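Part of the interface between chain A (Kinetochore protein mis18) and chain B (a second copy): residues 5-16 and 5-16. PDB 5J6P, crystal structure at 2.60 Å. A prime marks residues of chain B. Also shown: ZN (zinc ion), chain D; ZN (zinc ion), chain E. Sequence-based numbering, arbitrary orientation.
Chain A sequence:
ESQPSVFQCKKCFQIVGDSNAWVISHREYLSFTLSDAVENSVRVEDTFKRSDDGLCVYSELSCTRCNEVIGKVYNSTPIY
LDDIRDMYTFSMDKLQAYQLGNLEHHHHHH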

# COMPACT_ATOMS: atom_id res chain seq x y z
N SER A 5 0.01 -7.74 -6.32
CA SER A 5 0.08 -7.30 -4.93
C SER A 5 1.06 -6.13 -4.69
O SER A 5 1.93 -5.82 -5.52
N VAL A 6 0.84 -5.44 -3.58
CA VAL A 6 1.75 -4.39 -3.12
C VAL A 6 2.25 -4.77 -1.75
O VAL A 6 1.53 -5.44 -1.00
N PHE A 7 3.47 -4.33 -1.42
CA PHE A 7 4.14 -4.78 -0.20
C PHE A 7 4.46 -3.66 0.74
O PHE A 7 5.02 -2.64 0.31
N GLN A 8 4.18 -3.89 2.02
CA GLN A 8 4.46 -2.90 3.06
C GLN A 8 5.10 -3.44 4.33
O GLN A 8 4.80 -4.53 4.76
N CYS A 9 5.93 -2.62 4.97
CA CYS A 9 6.45 -2.97 6.29
C CYS A 9 5.32 -3.05 7.32
O CYS A 9 4.63 -2.07 7.59
N LYS A 10 5.13 -4.24 7.88
CA LYS A 10 4.07 -4.50 8.86
C LYS A 10 3.93 -3.45 9.94
O LYS A 10 2.83 -3.27 10.50
N LYS A 11 5.05 -2.80 10.27
CA LYS A 11 5.09 -1.94 11.43
C LYS A 11 4.56 -0.55 11.13
O LYS A 11 3.72 -0.09 11.84
N CYS A 12 5.03 0.07 10.05
CA CYS A 12 4.61 1.42 9.70
C CYS A 12 3.72 1.50 8.45
O CYS A 12 3.09 2.53 8.20
N PHE A 13 3.67 0.42 7.67
CA PHE A 13 2.88 0.42 6.42
C PHE A 13 3.51 1.18 5.25
O PHE A 13 2.85 1.47 4.25
N GLN A 14 4.79 1.48 5.33
CA GLN A 14 5.45 2.02 4.18
C GLN A 14 5.48 0.99 3.07
O GLN A 14 5.85 -0.16 3.28
N ILE A 15 5.10 1.41 1.87
CA ILE A 15 5.16 0.52 0.72
C ILE A 15 6.60 0.46 0.27
O ILE A 15 7.19 1.50 0.03
N VAL A 16 7.13 -0.76 0.15
CA VAL A 16 8.52 -0.99 -0.27
C VAL A 16 8.65 -1.50 -1.71
O VAL A 16 9.67 -1.30 -2.36
N SER B 5 -2.91 2.13 -9.50
CA SER B 5 -2.48 2.66 -8.22
C SER B 5 -3.23 2.08 -7.05
O SER B 5 -4.36 1.59 -7.17
N VAL B 6 -2.56 2.19 -5.91
CA VAL B 6 -3.09 1.88 -4.60
C VAL B 6 -3.14 3.24 -3.87
O VAL B 6 -2.42 4.20 -4.24
N PHE B 7 -4.00 3.34 -2.86
CA PHE B 7 -4.22 4.61 -2.13
C PHE B 7 -4.08 4.41 -0.62
O PHE B 7 -4.64 3.45 -0.07
N GLN B 8 -3.42 5.36 0.05
CA GLN B 8 -3.16 5.30 1.50
C GLN B 8 -3.45 6.64 2.23
O GLN B 8 -3.33 7.72 1.66
N CYS B 9 -3.75 6.54 3.52
CA CYS B 9 -3.93 7.71 4.37
C CYS B 9 -2.49 8.25 4.27
O CYS B 9 -1.53 7.49 4.25
N LYS B 10 -2.38 9.58 4.22
CA LYS B 10 -1.08 10.29 4.17
C LYS B 10 -0.43 10.28 5.57
O LYS B 10 0.74 10.57 5.68
N LYS B 11 -1.18 10.01 6.63
CA LYS B 11 -0.64 10.03 7.98
C LYS B 11 0.02 8.70 8.32
O LYS B 11 1.23 8.66 8.58
N CYS B 12 -0.77 7.63 8.35
CA CYS B 12 -0.26 6.34 8.77
C CYS B 12 0.14 5.39 7.64
O CYS B 12 0.85 4.40 7.86
N PHE B 13 -0.30 5.70 6.43
CA PHE B 13 -0.04 4.86 5.26
C PHE B 13 -0.85 3.57 5.05
O PHE B 13 -0.47 2.71 4.27
N GLN B 14 -1.98 3.49 5.74
CA GLN B 14 -2.86 2.36 5.62
C GLN B 14 -3.54 2.46 4.30
O GLN B 14 -4.09 3.49 3.98
N ILE B 15 -3.45 1.36 3.55
CA ILE B 15 -4.07 1.24 2.24
C ILE B 15 -5.59 1.15 2.41
O ILE B 15 -6.09 0.37 3.23
N VAL B 16 -6.30 1.98 1.64
CA VAL B 16 -7.78 2.05 1.73
C VAL B 16 -8.50 1.48 0.50
O VAL B 16 -9.67 1.12 0.59

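Each stretch is a zinc-knuckle hairpin, and two copies meet through one side of it. Residues 5-8 alternate in both chains: Val6 and Gln8 point toward the partner, while Ser5 and Phe7 point away from it. The returning strand adds Ile15, and the turn between the strands adds Phe13. Together the two stretches bury 418 Å², most of it by these few positions.

Phe13 covers the most surface, 71 Å², and is where the two copies part from symmetry. Its backbone has positive phi (76°, and 78° in Phe13′), and the CA-to-CB bond points toward the other chain in both copies. The backbones run close here, with the two CA atoms 5.4 Å apart, so the beta carbons already touch: Phe13 CB lies 3.9 Å from Phe13′ CB and 3.5 Å from Phe13′ O. Beyond that point the rings diverge. Both chi1 values are m, but chi2 is -8° in Phe13 and -65° in Phe13′. The Phe13 ring reaches across chain B, bringing CD2 to 3.6 Å from Gln14′ CA, and it meets the backbone of Phe13′ with its edge. The end of Phe13′ instead leads away, and this residue is covered by only 42 Å². Correspondingly, Gln14′ is covered by 31 Å² but Gln14 by 8 Å².

Ile15 and Ile15′ form the more nearly symmetric part of the contact, at 47 and 49 Å². Both adopt the m, t rotamer, which extends CD1 into the interface. Ile15 starts out toward the partner; Ile15′ starts sideways, and its end comes nearer. The two CD1 atoms lie 4.3 Å apart, and each also meets a valine of the other chain: Ile15 CD1 is 4.0 Å from Val6′ CG1, and Ile15′ CD1 is 4.1 Å from Val6 CG1. A final contact, Val6 CG2 to Val6′ CG2 at 4.2 Å, makes this a compact apolar cluster, although chi1 is t in Val6 and off its wells at 134° in Val6′.

Between this cluster and the phenylalanines lie Gln8 and Gln8′, each covered by 30 Å². Their aliphatic parts help fill the space, while their amides lie near the Phe13 and Phe13′ carbonyls; the amide orientation is uncertain, so the polar pairing remains open. No clear hydrogen bond joins the two stretches. The carbonyls of Cys12 and Cys12′ even face a like partner, O to O at 2.9 Å, two acceptors that cannot bond each other.

The turns also carry contacts that do not cross between the two stretches. Cys9 SG binds one zinc at 2.3 Å; Cys9′ SG and Cys12′ SG bind the other at 2.5 and 2.3 Å, with further ligands elsewhere in the structure. Gln14 N donates to Cys12 SG at 3.3 Å, and Gln14′ N to Cys12′ SG at 3.6 Å. The design rule is metal-braced turns beside a small aliphatic cluster, with an aromatic pair whose two rings are set differently in this crystal, where Phe13′ also touches a crystal neighbour.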

# COMPACT_ATOMS: atom_id res chain seq x y z
CB SER A 5 0.39 -8.48 -4.02
OG SER A 5 -0.65 -9.46 -4.07
CB VAL A 6 1.01 -3.05 -3.07
CG1 VAL A 6 1.67 -2.06 -2.12
CG2 VAL A 6 0.98 -2.44 -4.46
CB PHE A 7 5.46 -5.51 -0.55
CG PHE A 7 5.25 -6.68 -1.45
CD1 PHE A 7 4.58 -7.79 -0.98
CD2 PHE A 7 5.63 -6.63 -2.78
CE1 PHE A 7 4.33 -8.85 -1.82
CE2 PHE A 7 5.39 -7.70 -3.61
CZ PHE A 7 4.74 -8.81 -3.13
CB GLN A 8 3.17 -2.28 3.53
CG GLN A 8 2.16 -1.82 2.49
CD GLN A 8 0.83 -1.60 3.16
OE1 GLN A 8 0.43 -0.45 3.48
NE2 GLN A 8 0.19 -2.71 3.49
CB CYS A 9 7.49 -1.94 6.74
SG CYS A 9 7.69 -1.81 8.53
CB LYS A 10 4.30 -5.82 9.57
CG LYS A 10 3.91 -7.06 8.75
CD LYS A 10 3.19 -8.07 9.63
CE LYS A 10 3.54 -9.52 9.36
NZ LYS A 10 3.57 -10.23 10.67
CB LYS A 11 6.53 -1.80 11.92
CG LYS A 11 6.57 -1.51 13.40
CD LYS A 11 7.63 -0.52 13.81
CE LYS A 11 7.39 -0.09 15.26
NZ LYS A 11 8.62 -0.16 16.07
CB CYS A 12 5.83 2.33 9.53
SG CYS A 12 6.72 2.09 7.98
CB PHE A 13 1.44 0.91 6.65
CG PHE A 13 0.54 -0.03 7.41
CD1 PHE A 13 0.90 -1.33 7.74
CD2 PHE A 13 -0.74 0.40 7.73
CE1 PHE A 13 0.03 -2.16 8.41
CE2 PHE A 13 -1.62 -0.43 8.39
CZ PHE A 13 -1.22 -1.72 8.74
CB GLN A 14 6.87 2.44 4.51
CG GLN A 14 7.55 3.04 3.30
CD GLN A 14 8.89 3.65 3.59
OE1 GLN A 14 9.69 3.18 4.44
NE2 GLN A 14 9.19 4.69 2.84
CB ILE A 15 4.30 1.01 -0.45
CG1 ILE A 15 2.84 0.77 -0.11
CG2 ILE A 15 4.66 0.31 -1.74
CD1 ILE A 15 1.88 1.61 -0.92
CB VAL A 16 9.23 -1.93 0.72
CG1 VAL A 16 9.17 -1.36 2.14
CG2 VAL A 16 8.65 -3.34 0.67
CB SER B 5 -2.63 4.16 -8.19
OG SER B 5 -1.90 4.69 -9.26
CB VAL B 6 -2.15 0.84 -3.97
CG1 VAL B 6 -1.78 1.16 -2.52
CG2 VAL B 6 -2.74 -0.55 -4.10
CB PHE B 7 -5.63 5.13 -2.41
CG PHE B 7 -5.93 5.36 -3.87
CD1 PHE B 7 -5.32 6.41 -4.56
CD2 PHE B 7 -6.83 4.53 -4.56
CE1 PHE B 7 -5.58 6.64 -5.90
CE2 PHE B 7 -7.09 4.75 -5.91
CZ PHE B 7 -6.47 5.82 -6.58
CB GLN B 8 -1.67 4.97 1.78
CG GLN B 8 -0.92 4.17 0.71
CD GLN B 8 0.60 4.23 0.88
OE1 GLN B 8 1.15 3.56 1.74
NE2 GLN B 8 1.27 5.03 0.04
CB CYS B 9 -4.65 7.34 5.66
SG CYS B 9 -4.56 8.59 6.96
CB LYS B 10 -1.37 11.77 3.90
CG LYS B 10 -1.33 12.22 2.46
CD LYS B 10 -0.99 13.71 2.37
CE LYS B 10 -1.13 14.20 0.93
NZ LYS B 10 -0.99 15.68 0.87
CB LYS B 11 -1.75 10.33 8.99
CG LYS B 11 -1.81 11.77 9.43
CD LYS B 11 -1.06 12.00 10.76
CE LYS B 11 -1.03 13.49 11.14
NZ LYS B 11 -2.23 14.31 10.79
CB CYS B 12 -1.33 5.57 9.56
SG CYS B 12 -2.89 5.35 8.68
CB PHE B 13 1.46 4.60 5.26
CG PHE B 13 2.22 5.87 5.42
CD1 PHE B 13 2.16 6.85 4.43
CD2 PHE B 13 2.95 6.12 6.55
CE1 PHE B 13 2.84 8.04 4.57
CE2 PHE B 13 3.63 7.34 6.71
CZ PHE B 13 3.55 8.30 5.73
CB GLN B 14 -3.91 2.35 6.72
CG GLN B 14 -4.76 1.10 6.72
CD GLN B 14 -5.56 0.94 7.99
OE1 GLN B 14 -6.43 1.75 8.28
NE2 GLN B 14 -5.26 -0.09 8.77
CB ILE B 15 -3.51 0.04 1.48
CG1 ILE B 15 -2.07 0.33 1.05
CG2 ILE B 15 -4.36 -0.29 0.25
CD1 ILE B 15 -1.28 -0.89 0.55
CB VAL B 16 -8.28 3.48 2.06
CG1 VAL B 16 -7.65 3.97 3.36
CG2 VAL B 16 -8.00 4.48 0.95
ZN ZN D . 8.62 0.29 8.64
ZN ZN E . -4.55 6.96 8.84